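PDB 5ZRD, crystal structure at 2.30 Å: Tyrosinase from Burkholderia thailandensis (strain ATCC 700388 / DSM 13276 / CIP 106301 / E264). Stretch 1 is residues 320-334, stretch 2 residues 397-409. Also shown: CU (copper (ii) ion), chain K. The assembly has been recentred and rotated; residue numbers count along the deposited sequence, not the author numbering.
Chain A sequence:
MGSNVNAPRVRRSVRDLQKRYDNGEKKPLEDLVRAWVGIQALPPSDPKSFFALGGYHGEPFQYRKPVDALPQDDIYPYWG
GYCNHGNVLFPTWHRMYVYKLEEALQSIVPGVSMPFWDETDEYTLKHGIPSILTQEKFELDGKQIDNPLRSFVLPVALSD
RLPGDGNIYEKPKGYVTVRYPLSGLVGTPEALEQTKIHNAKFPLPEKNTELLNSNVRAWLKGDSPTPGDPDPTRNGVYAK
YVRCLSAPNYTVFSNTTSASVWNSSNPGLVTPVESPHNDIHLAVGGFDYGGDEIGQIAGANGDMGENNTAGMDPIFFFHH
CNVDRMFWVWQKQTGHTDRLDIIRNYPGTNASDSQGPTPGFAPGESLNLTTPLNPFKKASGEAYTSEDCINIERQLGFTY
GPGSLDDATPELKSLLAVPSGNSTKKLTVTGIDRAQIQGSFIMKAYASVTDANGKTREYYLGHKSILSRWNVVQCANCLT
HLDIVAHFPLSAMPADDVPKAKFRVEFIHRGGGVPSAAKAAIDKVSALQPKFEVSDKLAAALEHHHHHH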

# COMPACT_ATOMS: atom_id res chain seq x y z
N HIS A 320 27.87 -19.59 -19.81
CA HIS A 320 26.54 -19.93 -20.19
C HIS A 320 26.47 -20.54 -21.58
O HIS A 320 25.52 -21.25 -21.85
N CYS A 321 27.48 -20.35 -22.41
CA CYS A 321 27.50 -21.04 -23.70
C CYS A 321 27.88 -22.51 -23.43
O CYS A 321 27.34 -23.46 -24.06
N ASN A 322 28.71 -22.72 -22.42
CA ASN A 322 29.00 -24.09 -22.02
C ASN A 322 27.77 -24.76 -21.38
O ASN A 322 27.55 -25.91 -21.57
N VAL A 323 27.00 -24.04 -20.60
CA VAL A 323 25.83 -24.59 -19.98
C VAL A 323 24.83 -24.97 -21.07
O VAL A 323 24.07 -25.95 -20.97
N ASP A 324 24.81 -24.17 -22.13
CA ASP A 324 23.87 -24.40 -23.24
C ASP A 324 24.32 -25.61 -24.02
O ASP A 324 23.49 -26.38 -24.47
N ARG A 325 25.62 -25.78 -24.16
CA ARG A 325 26.16 -26.97 -24.81
C ARG A 325 25.78 -28.24 -24.02
O ARG A 325 25.42 -29.28 -24.61
N MET A 326 25.85 -28.16 -22.70
CA MET A 326 25.46 -29.30 -21.84
C MET A 326 23.96 -29.58 -22.01
O MET A 326 23.54 -30.72 -22.12
N PHE A 327 23.17 -28.54 -22.05
CA PHE A 327 21.74 -28.68 -22.35
C PHE A 327 21.56 -29.41 -23.69
O PHE A 327 20.72 -30.29 -23.81
N TRP A 328 22.37 -29.07 -24.69
CA TRP A 328 22.24 -29.65 -26.03
C TRP A 328 22.72 -31.12 -26.04
O TRP A 328 22.10 -31.97 -26.67
N VAL A 329 23.79 -31.40 -25.30
CA VAL A 329 24.25 -32.76 -25.13
C VAL A 329 23.18 -33.62 -24.45
O VAL A 329 23.01 -34.74 -24.84
N TRP A 330 22.49 -33.10 -23.44
CA TRP A 330 21.49 -33.84 -22.75
C TRP A 330 20.34 -34.10 -23.72
O TRP A 330 19.74 -35.18 -23.67
N GLN A 331 20.01 -33.11 -24.53
CA GLN A 331 18.91 -33.25 -25.53
C GLN A 331 19.27 -34.39 -26.47
O GLN A 331 18.45 -35.24 -26.70
N LYS A 332 20.54 -34.46 -26.88
CA LYS A 332 21.01 -35.49 -27.85
C LYS A 332 21.04 -36.88 -27.20
O LYS A 332 20.53 -37.83 -27.77
N GLN A 333 21.67 -36.99 -26.01
CA GLN A 333 21.83 -38.26 -25.34
C GLN A 333 20.47 -38.77 -24.85
O GLN A 333 20.40 -39.94 -24.57
N THR A 334 19.41 -37.97 -24.74
CA THR A 334 18.19 -38.49 -24.11
C THR A 334 16.99 -38.43 -25.06
O THR A 334 15.90 -38.76 -24.63
N GLY A 397 20.01 -22.09 -36.16
CA GLY A 397 21.03 -22.02 -37.20
C GLY A 397 22.44 -22.28 -36.66
O GLY A 397 23.40 -21.87 -37.30
N PHE A 398 22.59 -22.97 -35.51
CA PHE A 398 23.96 -23.25 -34.99
C PHE A 398 24.00 -24.60 -34.25
O PHE A 398 22.98 -25.18 -33.90
N THR A 399 25.21 -25.05 -34.04
CA THR A 399 25.48 -26.28 -33.36
C THR A 399 26.74 -26.10 -32.51
O THR A 399 27.42 -25.05 -32.57
N TYR A 400 27.05 -27.11 -31.72
CA TYR A 400 28.19 -27.10 -30.82
C TYR A 400 29.23 -27.98 -31.47
O TYR A 400 28.93 -29.07 -31.89
N GLY A 401 30.43 -27.46 -31.59
CA GLY A 401 31.53 -28.28 -31.98
C GLY A 401 31.77 -29.33 -30.92
O GLY A 401 31.03 -29.43 -29.98
N PRO A 402 32.82 -30.11 -31.09
CA PRO A 402 33.18 -31.13 -30.15
C PRO A 402 33.76 -30.56 -28.85
O PRO A 402 34.52 -29.59 -28.88
N GLY A 403 33.41 -31.19 -27.73
CA GLY A 403 34.04 -30.88 -26.46
C GLY A 403 33.78 -31.95 -25.42
O GLY A 403 33.12 -32.96 -25.69
N SER A 404 34.27 -31.70 -24.22
CA SER A 404 34.24 -32.67 -23.13
C SER A 404 32.80 -33.17 -22.89
O SER A 404 31.82 -32.41 -22.99
N LEU A 405 32.69 -34.45 -22.57
CA LEU A 405 31.47 -35.08 -22.09
C LEU A 405 30.42 -35.23 -23.19
O LEU A 405 29.25 -35.52 -22.86
N ASP A 406 30.75 -35.09 -24.46
CA ASP A 406 29.73 -35.37 -25.51
C ASP A 406 29.16 -36.81 -25.41
O ASP A 406 27.99 -37.07 -25.69
N ASP A 407 29.98 -37.75 -24.98
CA ASP A 407 29.65 -39.16 -25.09
C ASP A 407 29.54 -39.80 -23.70
O ASP A 407 30.41 -39.60 -22.86
N ALA A 408 28.45 -40.54 -23.48
CA ALA A 408 28.24 -41.43 -22.34
C ALA A 408 29.20 -42.61 -22.49
O ALA A 408 29.05 -43.35 -23.44
N THR A 409 30.18 -42.73 -21.61
CA THR A 409 31.16 -43.82 -21.67
C THR A 409 31.11 -44.66 -20.38
O THR A 409 30.39 -44.32 -19.43

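Helix 320-334 crosses strand 398-400 almost at a right angle, and the loop after the strand runs on along the helix. Tyr400 (chi1 m) points toward the helix and is the most covered residue. Arg325 CB lies over its ring face, 3.7 Å from the centroid. Cys321 SG meets the ring edge, 3.6 Å from Tyr400 CE1, and Trp328 CB is 4.0 Å from Tyr400 CD2. Tyr400 OH donates to Asp324 OD2 at a short 2.5 Å; Asp324 OD1 is satisfied elsewhere in the structure.

Arg325 (t, t, p) has all three guanidinium nitrogens engaged. NE and NH2 donate to Asn322 OD1 at 3.0 and 3.1 Å. NH1 and NH2 also donate to Ser404 O at 3.0 and 3.2 Å. NH1 forms a salt bridge with Asp406 OD1 at 3.3 Å. Water 1 accepts from Arg325 NH1 and donates to Asp406 OD1 and Gly401 O. The other carboxylate oxygen, Asp406 OD2, accepts from Gly403 N at 3.0 Å, which ties the turn together.

Farther along, Gln333 (m, t) points toward the loop, and its NE2 donates to Asp406 O at 2.8 Å. Water 3 accepts from Gln333 NE2 and donates to Leu405 O. Water 2 links Lys332 NZ to Asp406 O.

His320 NE2 binds copper at 1.9 Å, its side chain clear of the second stretch.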

# COMPACT_ATOMS: atom_id res chain seq x y z
CB HIS A 320 25.59 -18.74 -20.06
CG HIS A 320 24.86 -18.78 -18.76
ND1 HIS A 320 23.79 -19.61 -18.56
CD2 HIS A 320 25.09 -18.16 -17.59
CE1 HIS A 320 23.38 -19.49 -17.33
NE2 HIS A 320 24.14 -18.58 -16.73
CB CYS A 321 28.42 -20.31 -24.67
SG CYS A 321 28.53 -21.03 -26.33
CB ASN A 322 30.20 -24.19 -21.09
CG ASN A 322 30.66 -25.62 -20.97
OD1 ASN A 322 31.02 -26.24 -21.99
ND2 ASN A 322 30.62 -26.14 -19.75
CB VAL A 323 25.25 -23.59 -18.97
CG1 VAL A 323 23.90 -24.03 -18.42
CG2 VAL A 323 26.22 -23.37 -17.83
CB ASP A 324 23.84 -23.19 -24.16
CG ASP A 324 22.67 -23.22 -25.13
OD1 ASP A 324 21.53 -23.34 -24.62
OD2 ASP A 324 22.92 -23.09 -26.37
CB ARG A 325 27.67 -26.83 -24.92
CG ARG A 325 28.34 -27.92 -25.72
CD ARG A 325 29.86 -27.75 -25.67
NE ARG A 325 30.44 -27.96 -24.36
CZ ARG A 325 30.83 -29.14 -23.89
NH1 ARG A 325 30.72 -30.20 -24.67
NH2 ARG A 325 31.35 -29.26 -22.67
CB MET A 326 25.79 -29.02 -20.37
CG MET A 326 27.28 -28.96 -20.07
SD MET A 326 28.04 -30.62 -20.03
CE MET A 326 28.63 -30.77 -21.71
CB PHE A 327 21.09 -27.30 -22.32
CG PHE A 327 19.64 -27.23 -22.68
CD1 PHE A 327 18.81 -28.35 -22.65
CD2 PHE A 327 19.09 -26.03 -23.07
CE1 PHE A 327 17.46 -28.25 -22.97
CE2 PHE A 327 17.73 -25.92 -23.38
CZ PHE A 327 16.92 -27.03 -23.30
CB TRP A 328 23.00 -28.79 -27.06
CG TRP A 328 22.97 -29.34 -28.46
CD1 TRP A 328 24.03 -29.83 -29.16
CD2 TRP A 328 21.81 -29.50 -29.30
NE1 TRP A 328 23.60 -30.29 -30.38
CE2 TRP A 328 22.25 -30.09 -30.50
CE3 TRP A 328 20.45 -29.23 -29.15
CZ2 TRP A 328 21.40 -30.37 -31.56
CZ3 TRP A 328 19.60 -29.51 -30.20
CH2 TRP A 328 20.07 -30.06 -31.39
CB VAL A 329 25.56 -32.85 -24.33
CG1 VAL A 329 25.85 -34.28 -23.92
CG2 VAL A 329 26.73 -32.28 -25.12
CB TRP A 330 21.00 -33.09 -21.49
CG TRP A 330 19.83 -33.74 -20.81
CD1 TRP A 330 19.86 -34.70 -19.84
CD2 TRP A 330 18.43 -33.51 -21.08
NE1 TRP A 330 18.60 -35.06 -19.48
CE2 TRP A 330 17.70 -34.34 -20.22
CE3 TRP A 330 17.74 -32.70 -21.99
CZ2 TRP A 330 16.31 -34.39 -20.25
CZ3 TRP A 330 16.36 -32.71 -21.99
CH2 TRP A 330 15.66 -33.57 -21.15
CB GLN A 331 18.68 -31.98 -26.33
CG GLN A 331 17.91 -30.93 -25.56
CD GLN A 331 17.74 -29.63 -26.31
OE1 GLN A 331 18.61 -28.76 -26.27
NE2 GLN A 331 16.58 -29.45 -26.94
CB LYS A 332 22.42 -35.18 -28.36
CG LYS A 332 22.56 -33.96 -29.27
CD LYS A 332 23.39 -34.21 -30.54
CE LYS A 332 24.90 -34.30 -30.36
NZ LYS A 332 25.42 -33.42 -29.27
CB GLN A 333 22.79 -38.19 -24.14
CG GLN A 333 24.26 -37.93 -24.49
CD GLN A 333 25.16 -38.05 -23.28
OE1 GLN A 333 24.71 -38.37 -22.19
NE2 GLN A 333 26.46 -37.81 -23.45
CB THR A 334 17.77 -37.75 -22.82
OG1 THR A 334 17.38 -36.40 -23.11
CG2 THR A 334 18.84 -37.77 -21.74
CB PHE A 398 24.42 -22.09 -34.10
CG PHE A 398 23.86 -22.09 -32.70
CD1 PHE A 398 24.47 -22.83 -31.69
CD2 PHE A 398 22.74 -21.36 -32.40
CE1 PHE A 398 23.95 -22.84 -30.40
CE2 PHE A 398 22.24 -21.35 -31.10
CZ PHE A 398 22.82 -22.12 -30.11
CB THR A 399 25.71 -27.40 -34.37
OG1 THR A 399 25.55 -28.66 -33.70
CG2 THR A 399 27.07 -27.31 -35.03
CB TYR A 400 27.83 -27.50 -29.38
CG TYR A 400 27.17 -26.37 -28.63
CD1 TYR A 400 27.91 -25.29 -28.18
CD2 TYR A 400 25.79 -26.29 -28.49
CE1 TYR A 400 27.32 -24.20 -27.55
CE2 TYR A 400 25.18 -25.20 -27.90
CZ TYR A 400 25.95 -24.16 -27.41
OH TYR A 400 25.38 -23.06 -26.84
CB PRO A 402 34.27 -31.95 -30.89
CG PRO A 402 34.88 -30.93 -31.85
CD PRO A 402 33.70 -30.08 -32.27
CB SER A 404 34.87 -32.08 -21.87
OG SER A 404 34.07 -31.06 -21.28
CB LEU A 405 30.88 -34.29 -20.92
CG LEU A 405 31.81 -34.05 -19.73
CD1 LEU A 405 31.05 -33.35 -18.60
CD2 LEU A 405 32.41 -35.34 -19.23
CB ASP A 406 30.32 -35.17 -26.91
CG ASP A 406 30.64 -33.70 -27.23
OD1 ASP A 406 30.05 -32.75 -26.64
OD2 ASP A 406 31.51 -33.50 -28.12
CB ASP A 407 30.74 -39.90 -25.89
CG ASP A 407 31.00 -39.29 -27.27
OD1 ASP A 407 30.02 -38.92 -27.97
OD2 ASP A 407 32.21 -39.18 -27.63
CB ALA A 408 26.80 -41.92 -22.32
CB THR A 409 32.60 -43.30 -21.86
OG1 THR A 409 33.09 -42.91 -20.58
CG2 THR A 409 32.69 -42.17 -22.86
CU CU K . 24.45 -18.40 -14.89
O HOH W 1 29.78 -30.31 -27.62
O HOH W 2 26.02 -36.09 -27.72
O HOH W 3 28.75 -37.70 -21.39